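Local coordinates for protein DyP-type peroxidase (Pleurotus ostreatus PC15, PDB 6FSK) that probably uses peroxide and a heme b cofactor to oxidise dyes and manganese(II), as a fungal dye-decolorizing peroxidase of the DyP family, at residues K18-T22 / R173-R177; V31-K35 / Q85-I89; L245-E251 / T374-L380. The protein carries 1 engineered substitution. All coordinates share one frame; numbering follows the deposited sequence.

Interaction 1 of 3, residues K18-T22 / R173-R177; sequences KRTET and RGDVR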
# COMPACT_ATOMS: atom_id res chain seq x y z
N LYS A 18 -5.97 1.23 -14.41
CA LYS A 18 -5.03 0.29 -15.04
C LYS A 18 -5.47 -1.15 -15.07
O LYS A 18 -6.10 -1.67 -14.11
CB LYS A 18 -3.74 0.38 -14.23
CG LYS A 18 -3.94 0.12 -12.72
CD LYS A 18 -2.75 0.57 -11.87
CE LYS A 18 -2.91 0.35 -10.36
NZ LYS A 18 -1.87 1.08 -9.61
N ARG A 19 -5.01 -1.84 -16.09
CA ARG A 19 -4.89 -3.27 -16.11
C ARG A 19 -3.42 -3.70 -15.98
O ARG A 19 -3.13 -4.85 -15.58
CB ARG A 19 -5.51 -3.82 -17.41
CG ARG A 19 -7.04 -3.65 -17.36
CD ARG A 19 -7.78 -4.28 -18.55
NE ARG A 19 -7.53 -5.70 -18.79
CZ ARG A 19 -6.54 -6.22 -19.53
NH1 ARG A 19 -5.61 -5.48 -20.15
NH2 ARG A 19 -6.46 -7.54 -19.65
N THR A 20 -2.49 -2.79 -16.38
CA THR A 20 -1.05 -3.03 -16.34
C THR A 20 -0.34 -1.73 -16.03
O THR A 20 -0.85 -0.63 -16.28
CB THR A 20 -0.52 -3.72 -17.59
OG1 THR A 20 0.85 -4.10 -17.45
CG2 THR A 20 -0.69 -2.83 -18.82
N GLU A 21 0.81 -1.85 -15.42
CA GLU A 21 1.58 -0.68 -14.98
C GLU A 21 3.05 -1.00 -14.97
O GLU A 21 3.44 -2.02 -14.41
CB GLU A 21 1.08 -0.20 -13.58
CG GLU A 21 1.64 1.12 -13.12
CD GLU A 21 0.95 1.61 -11.85
OE1 GLU A 21 0.53 0.76 -11.08
OE2 GLU A 21 0.91 2.88 -11.66
N THR A 22 3.88 -0.09 -15.49
CA THR A 22 5.30 -0.19 -15.38
C THR A 22 5.88 0.93 -14.53
O THR A 22 5.59 2.11 -14.75
CB THR A 22 5.95 -0.23 -16.75
OG1 THR A 22 5.52 -1.44 -17.41
CG2 THR A 22 7.45 -0.20 -16.65
N ARG A 173 6.98 -4.54 -13.60
CA ARG A 173 5.68 -4.49 -14.23
C ARG A 173 4.65 -5.17 -13.35
O ARG A 173 4.88 -6.28 -12.84
CB ARG A 173 5.67 -5.12 -15.61
CG ARG A 173 4.42 -4.79 -16.43
CD ARG A 173 4.46 -5.54 -17.76
NE ARG A 173 4.12 -6.93 -17.55
CZ ARG A 173 4.35 -7.93 -18.39
NH1 ARG A 173 4.89 -7.72 -19.63
NH2 ARG A 173 3.92 -9.12 -18.09
N GLY A 174 3.50 -4.58 -13.25
CA GLY A 174 2.33 -5.16 -12.60
C GLY A 174 1.27 -5.47 -13.66
O GLY A 174 1.13 -4.77 -14.71
N ASP A 175 0.46 -6.47 -13.37
CA ASP A 175 -0.62 -6.89 -14.19
C ASP A 175 -1.75 -7.39 -13.32
O ASP A 175 -1.51 -8.22 -12.42
CB ASP A 175 -0.16 -8.05 -15.05
CG ASP A 175 0.92 -7.63 -16.02
OD1 ASP A 175 0.54 -6.98 -17.07
OD2 ASP A 175 2.10 -7.95 -15.78
N VAL A 176 -2.95 -6.90 -13.56
CA VAL A 176 -4.08 -7.44 -12.79
C VAL A 176 -4.25 -8.93 -13.12
O VAL A 176 -3.80 -9.45 -14.16
CB VAL A 176 -5.38 -6.62 -13.02
CG1 VAL A 176 -5.16 -5.15 -12.60
CG2 VAL A 176 -5.90 -6.82 -14.42
N ARG A 177 -4.95 -9.63 -12.23
CA ARG A 177 -5.13 -11.08 -12.43
C ARG A 177 -6.24 -11.33 -13.46
O ARG A 177 -7.06 -10.48 -13.74
CB ARG A 177 -5.38 -11.70 -11.06
CG ARG A 177 -4.10 -11.69 -10.22
CD ARG A 177 -4.26 -12.27 -8.83
NE ARG A 177 -4.62 -13.68 -9.00
CZ ARG A 177 -5.42 -14.35 -8.19
NH1 ARG A 177 -5.99 -13.80 -7.12
NH2 ARG A 177 -5.67 -15.64 -8.45
O HOH W 1 -2.12 -7.13 -17.68
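The carboxylate of D175 stands beside the side chain of T20, both pointing the same way, and the R173 guanidinium closes in on its other oxygen. D175 OD1 lies 2.9 Å from T20 OG1. D175 OD2 takes R173 NE at 2.9 Å on its syn lone pair, while R173 NH2 meets the same OD2 at 3.2 Å from above the carboxylate plane. The guanidinium grips side-on, with both nitrogens on one oxygen. R173 is bent at chi3 (77°), which folds its head back onto D175 two residues along the strand. OD1 is bonded to H143 and to a water, and that water reaches R19 O as well.

T20 OG1 has a second acceptor near it, G174 O at 2.8 Å. Its single proton can serve one of the two at a time. OG1 sits there because it is anti to the backbone N (chi1 -172°).

Strands 20-28 and 166-175 run antiparallel here, in the sheet of the ferredoxin-like DyP domain. T20-D175 and T22-R173 are non-hydrogen-bonded pairs, and E21-G174 is the hydrogen-bonded pair between them. G174 N gives E21 O a bond of 2.8 Å, and E21 N returns one to G174 O. R19 and T20 both face G140 on the next strand, a classic beta bulge. K18 is extended beyond CG, and its NZ reaches E21 OE1 at 2.8 Å, a salt bridge, and also bonds R356 O. Past the strand end, V176 N bonds R19 O at 2.9 Å, and both methyls of V176 rest against that carbonyl oxygen.

Interaction 2 of 3, residues V31-K35 / Q85-I89; sequences VDQFK and QKLGI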
# COMPACT_ATOMS: atom_id res chain seq x y z
N VAL A 31 22.36 16.71 -14.52
CA VAL A 31 21.33 17.48 -13.80
C VAL A 31 20.79 18.55 -14.71
O VAL A 31 19.59 18.76 -14.85
CB VAL A 31 21.90 18.10 -12.56
CG1 VAL A 31 20.96 19.18 -11.94
CG2 VAL A 31 22.35 17.04 -11.55
N ASP A 32 21.66 19.38 -15.33
CA ASP A 32 21.06 20.51 -16.04
C ASP A 32 20.36 20.03 -17.31
O ASP A 32 19.37 20.61 -17.75
CB ASP A 32 22.09 21.64 -16.32
CG ASP A 32 22.66 22.29 -15.05
OD1 ASP A 32 21.99 22.51 -14.01
OD2 ASP A 32 23.88 22.62 -15.11
N GLN A 33 20.81 18.94 -17.95
CA GLN A 33 20.11 18.44 -19.07
C GLN A 33 18.76 17.79 -18.65
O GLN A 33 17.79 17.86 -19.36
CB GLN A 33 20.93 17.37 -19.70
CG GLN A 33 20.33 16.91 -21.01
CD GLN A 33 21.24 15.90 -21.69
OE1 GLN A 33 22.07 15.22 -21.02
NE2 GLN A 33 21.11 15.79 -22.99
N PHE A 34 18.80 17.16 -17.48
CA PHE A 34 17.58 16.58 -16.92
C PHE A 34 16.53 17.64 -16.75
O PHE A 34 15.35 17.46 -17.16
CB PHE A 34 17.86 15.89 -15.57
CG PHE A 34 16.60 15.34 -14.92
CD1 PHE A 34 16.07 14.16 -15.36
CD2 PHE A 34 15.93 16.04 -13.92
CE1 PHE A 34 14.88 13.67 -14.81
CE2 PHE A 34 14.82 15.52 -13.31
CZ PHE A 34 14.29 14.34 -13.77
N LYS A 35 16.94 18.77 -16.18
CA LYS A 35 15.95 19.84 -15.95
C LYS A 35 15.47 20.42 -17.23
O LYS A 35 14.32 20.69 -17.39
CB LYS A 35 16.49 20.88 -15.02
CG LYS A 35 16.80 20.41 -13.62
CD LYS A 35 17.23 21.58 -12.75
CE LYS A 35 17.71 21.06 -11.45
NZ LYS A 35 17.81 22.10 -10.39
N GLN A 85 18.50 15.52 -3.56
CA GLN A 85 19.90 15.95 -3.31
C GLN A 85 20.69 16.06 -4.63
O GLN A 85 21.44 17.07 -4.87
CB GLN A 85 20.58 14.99 -2.40
CG GLN A 85 20.01 14.93 -0.96
CD GLN A 85 20.57 15.98 0.01
OE1 GLN A 85 19.94 17.02 0.29
NE2 GLN A 85 21.75 15.69 0.54
N LYS A 86 20.57 15.09 -5.52
CA LYS A 86 21.35 15.13 -6.77
C LYS A 86 20.95 16.35 -7.55
O LYS A 86 21.79 16.99 -8.20
CB LYS A 86 21.06 13.86 -7.60
CG LYS A 86 21.68 13.84 -8.98
CD LYS A 86 23.20 13.67 -8.88
CE LYS A 86 23.80 13.63 -10.28
NZ LYS A 86 25.26 13.40 -10.10
N LEU A 87 19.69 16.75 -7.52
CA LEU A 87 19.18 17.86 -8.28
C LEU A 87 19.47 19.25 -7.58
O LEU A 87 19.07 20.24 -8.12
CB LEU A 87 17.66 17.70 -8.53
CG LEU A 87 17.22 16.54 -9.44
CD1 LEU A 87 15.73 16.32 -9.45
CD2 LEU A 87 17.69 16.75 -10.86
N GLY A 88 20.04 19.26 -6.42
CA GLY A 88 20.27 20.48 -5.63
C GLY A 88 19.04 21.06 -4.98
O GLY A 88 19.01 22.22 -4.65
N ILE A 89 18.01 20.23 -4.76
CA ILE A 89 16.82 20.66 -4.06
C ILE A 89 17.00 20.17 -2.65
O ILE A 89 16.81 18.98 -2.33
CB ILE A 89 15.57 20.08 -4.74
CG1 ILE A 89 15.45 20.55 -6.17
CG2 ILE A 89 14.29 20.46 -3.97
CD1 ILE A 89 14.54 19.71 -7.08
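F34 holds CG anti to its N (chi1 177°), which turns the ring toward L87. K35 has CG anti to its carbonyl carbon (chi1 -64°) and is extended beyond it, a straight arm laid toward the same residue. The contact joins the first turn of helix 31-41 to the C-terminal end of helix 81-86. Both belong to the alpha+beta barrel domain of the DyP family. The second helix ends in a Schellman motif, with G88 at positive phi.

L87 CD2 approaches the F34 ring obliquely, 3.6 Å from CD2 of the ring, and the two side chains cross at about a right angle. L87 CD1 stays close to F34 CE2, at 4.0 Å. V31 CG1 adds a looser apolar contact, 4.2 Å from L87 CD2. This small core continues into the sheet, where F34 packs on F26, V28 and F79, and its ring also meets that of F157.

K35 NZ donates to L87 O at 3.2 Å, in the plane of that carbonyl and with a C=O...N angle of 159°. A methionine in its place would probably leave L87 O, at the turn that ends the helix, without this donor from the neighbouring helix.

K86 lies on the solvent-exposed side of the contact. Its chain bends at chi2 and passes V31, with CE 3.9 Å from V31 CG2. That same methyl carbon sits 3.4 Å from K86 O.

Interaction 3 of 3, residues L245-E251 / T374-L380; sequences LFQMVPE and THHGRGL. With HEM (protoporphyrin IX containing Fe), chain C.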
# COMPACT_ATOMS: atom_id res chain seq x y z
N LEU A 245 6.69 -6.56 -3.06
CA LEU A 245 6.32 -7.59 -2.06
C LEU A 245 6.02 -8.92 -2.69
O LEU A 245 4.99 -9.09 -3.32
CB LEU A 245 5.17 -7.15 -1.19
CG LEU A 245 5.47 -5.89 -0.38
CD1 LEU A 245 4.19 -5.52 0.45
CD2 LEU A 245 6.62 -5.98 0.60
N PHE A 246 6.94 -9.87 -2.60
CA PHE A 246 6.67 -11.19 -3.22
C PHE A 246 5.76 -11.96 -2.26
O PHE A 246 5.91 -11.83 -1.03
CB PHE A 246 8.01 -11.94 -3.43
CG PHE A 246 8.75 -11.48 -4.62
CD1 PHE A 246 9.34 -10.25 -4.67
CD2 PHE A 246 8.86 -12.26 -5.75
CE1 PHE A 246 9.95 -9.76 -5.82
CE2 PHE A 246 9.54 -11.81 -6.88
CZ PHE A 246 10.09 -10.56 -6.90
N GLN A 247 4.86 -12.73 -2.82
CA GLN A 247 3.95 -13.55 -2.02
C GLN A 247 4.22 -15.03 -2.27
O GLN A 247 4.39 -15.46 -3.40
CB GLN A 247 2.53 -13.20 -2.38
CG GLN A 247 2.19 -11.77 -1.91
CD GLN A 247 0.84 -11.35 -2.40
OE1 GLN A 247 0.75 -10.42 -3.15
NE2 GLN A 247 -0.21 -11.89 -1.89
N MET A 248 4.15 -15.79 -1.21
CA MET A 248 4.35 -17.22 -1.19
C MET A 248 3.00 -17.93 -1.09
O MET A 248 2.55 -18.27 -0.01
CB MET A 248 5.32 -17.54 -0.02
CG MET A 248 6.59 -16.68 0.01
SD MET A 248 7.56 -16.76 -1.49
CE MET A 248 8.26 -18.34 -1.24
N VAL A 249 2.33 -18.08 -2.24
CA VAL A 249 0.95 -18.49 -2.32
C VAL A 249 0.71 -19.92 -1.92
O VAL A 249 -0.14 -20.18 -1.08
CB VAL A 249 0.26 -18.03 -3.61
CG1 VAL A 249 -1.20 -18.37 -3.62
CG2 VAL A 249 0.45 -16.53 -3.72
N PRO A 250 1.37 -20.85 -2.58
CA PRO A 250 1.22 -22.26 -2.17
C PRO A 250 1.53 -22.49 -0.69
O PRO A 250 0.85 -23.28 -0.00
CB PRO A 250 2.22 -23.04 -3.07
CG PRO A 250 2.39 -22.12 -4.27
CD PRO A 250 2.28 -20.68 -3.72
N GLU A 251 2.52 -21.78 -0.18
CA GLU A 251 2.93 -21.86 1.21
C GLU A 251 1.84 -21.37 2.12
O GLU A 251 1.52 -21.99 3.14
CB GLU A 251 4.26 -21.09 1.45
CG GLU A 251 5.47 -21.69 0.78
CD GLU A 251 5.71 -21.30 -0.67
OE1 GLU A 251 4.84 -20.70 -1.34
OE2 GLU A 251 6.80 -21.71 -1.16
N THR A 374 6.31 -22.41 -3.92
CA THR A 374 6.49 -21.39 -4.94
C THR A 374 7.68 -21.72 -5.85
O THR A 374 8.80 -21.98 -5.36
CB THR A 374 6.76 -20.05 -4.29
OG1 THR A 374 5.56 -19.61 -3.62
CG2 THR A 374 7.12 -19.00 -5.30
N HIS A 375 7.40 -21.65 -7.14
CA HIS A 375 8.43 -21.76 -8.19
C HIS A 375 8.55 -20.53 -9.06
O HIS A 375 9.57 -20.43 -9.73
CB HIS A 375 8.22 -22.99 -9.07
CG HIS A 375 8.28 -24.24 -8.25
ND1 HIS A 375 7.37 -25.26 -8.37
CD2 HIS A 375 9.12 -24.58 -7.24
CE1 HIS A 375 7.65 -26.19 -7.46
NE2 HIS A 375 8.70 -25.81 -6.77
N HIS A 376 7.58 -19.62 -9.03
CA HIS A 376 7.56 -18.44 -9.85
C HIS A 376 7.31 -17.23 -8.95
O HIS A 376 6.55 -17.34 -8.00
CB HIS A 376 6.46 -18.52 -10.89
CG HIS A 376 6.63 -19.64 -11.82
ND1 HIS A 376 7.66 -19.69 -12.75
CD2 HIS A 376 5.95 -20.81 -11.94
CE1 HIS A 376 7.56 -20.81 -13.43
NE2 HIS A 376 6.55 -21.51 -12.97
N GLY A 377 7.87 -16.11 -9.29
CA GLY A 377 7.74 -14.89 -8.50
C GLY A 377 6.35 -14.34 -8.79
O GLY A 377 5.89 -14.17 -10.00
N ARG A 378 5.67 -13.93 -7.72
CA ARG A 378 4.40 -13.25 -7.88
C ARG A 378 4.20 -12.43 -6.61
O ARG A 378 4.82 -12.72 -5.58
CB ARG A 378 3.24 -14.20 -8.07
CG ARG A 378 3.07 -15.25 -6.95
CD ARG A 378 1.88 -16.15 -7.21
NE ARG A 378 2.05 -17.01 -8.43
CZ ARG A 378 2.78 -18.09 -8.52
NH1 ARG A 378 3.42 -18.61 -7.46
NH2 ARG A 378 2.86 -18.69 -9.71
N GLY A 379 3.30 -11.48 -6.68
CA GLY A 379 3.08 -10.64 -5.48
C GLY A 379 2.36 -9.35 -5.75
O GLY A 379 1.45 -9.28 -6.56
N LEU A 380 2.73 -8.36 -4.98
CA LEU A 380 2.09 -7.06 -4.99
C LEU A 380 3.16 -5.97 -5.17
O LEU A 380 4.15 -5.93 -4.44
CB LEU A 380 1.32 -6.84 -3.69
CG LEU A 380 0.45 -5.61 -3.58
CD1 LEU A 380 -0.72 -5.70 -4.52
CD2 LEU A 380 -0.05 -5.49 -2.13
CHA HEM C . -6.22 -3.80 3.47
CHB HEM C . -3.84 -7.47 1.44
CHC HEM C . 0.30 -5.16 2.30
CHD HEM C . -2.05 -1.62 4.61
C1A HEM C . -5.97 -5.01 2.82
C2A HEM C . -6.95 -5.95 2.38
C3A HEM C . -6.30 -6.95 1.78
C4A HEM C . -4.90 -6.67 1.91
CMA HEM C . -6.90 -8.19 1.21
CAA HEM C . -8.45 -5.82 2.61
CBA HEM C . -9.28 -5.16 1.51
CGA HEM C . -9.02 -3.68 1.39
O1A HEM C . -9.49 -2.89 2.22
O2A HEM C . -8.34 -3.28 0.41
C1B HEM C . -2.47 -7.19 1.49
C2B HEM C . -1.45 -7.96 0.93
C3B HEM C . -0.26 -7.33 1.12
C4B HEM C . -0.60 -6.11 1.87
CMB HEM C . -1.62 -9.30 0.27
CAB HEM C . 1.14 -7.67 0.78
CBB HEM C . 1.46 -8.51 -0.18
C1C HEM C . 0.11 -4.06 3.06
C2C HEM C . 1.05 -3.17 3.61
C3C HEM C . 0.41 -2.17 4.29
C4C HEM C . -1.00 -2.41 4.11
CMC HEM C . 2.53 -3.31 3.42
CAC HEM C . 0.91 -1.04 5.12
CBC HEM C . 2.09 -1.04 5.77
C1D HEM C . -3.40 -1.92 4.41
C2D HEM C . -4.45 -0.94 4.82
C3D HEM C . -5.63 -1.56 4.44
C4D HEM C . -5.26 -2.86 3.92
CMD HEM C . -4.29 0.40 5.43
CAD HEM C . -7.06 -1.06 4.66
CBD HEM C . -7.60 -1.40 6.02
CGD HEM C . -8.96 -0.78 6.25
O1D HEM C . -9.81 -1.60 6.66
O2D HEM C . -9.17 0.37 5.94
NA HEM C . -4.68 -5.50 2.63
NB HEM C . -1.94 -6.12 2.12
NC HEM C . -1.17 -3.63 3.50
ND HEM C . -3.93 -3.05 3.96
FE HEM C . -2.94 -4.61 3.13
O HOH W 2 3.83 -17.78 -4.72
O HOH W 3 -1.02 -9.62 -5.07
O HOH W 4 6.65 -15.29 -5.29
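Q247 lays its extended chain against a heme vinyl group and, on an adjoining side, against the backbone of G379. Its CG is 3.8 Å from heme CBB and also 3.8 Å from G379 CA. OE1 takes a bond from a water that also donates to G379 O, and NE2 bonds E185. L245 and L380 join it at the heme: L245 CD1 is 3.7 Å from CAB, and L380 CD2 is 3.7 Å from C3B. All three belong to the heme pocket.

Strands 238-247 and 379-386 meet here as antiparallel neighbours in the sheet of the C-terminal ferredoxin-like domain of the DyP fold. L245 and L380 exchange two backbone bonds. Q247 N then bonds R378 O at 2.8 Å. G379 sits opposite F246, where a CB would run into L245 O and F246 CA.

Beyond the strand the chain enters helix 249-258, with M248 at the N-cap. E251, in the first turn, takes T374 with both carboxylate oxygens: T374 OG1 donates to OE1 at 2.6 Å and T374 N to OE2 at 2.9 Å, each on the syn side. P250 CD and M248 CE press on T374 from the same segment.

R378 bends at chi3 (65°) and crosses V249, its CD 3.8 Å from V249 CG2. E368 and P362 hold its guanidinium. One water lies in the guanidinium plane, bonded to R378 NH1, V249 N, Q247 O and T374 OG1.

From the N terminus, K18-T22 opens interaction 1, which closes only at R173-R177. Strand 20-28 then leads straight into helix 31-41, where interaction 2 begins. Interaction 2 closes at Q85-I89, so it is wholly enclosed by the longer loop of interaction 1. Both belong to the N-terminal domain of the DyP fold, but their centres are 30 Å apart. Interaction 3 follows in series, in the C-terminal domain, with a loop from L245-E251 to T374-L380. No contacts cross. Interactions 1 and 3 reach the same antiparallel sheet, with nearest atoms about 7 Å apart. Interaction 2 ties two helices together far from the heme.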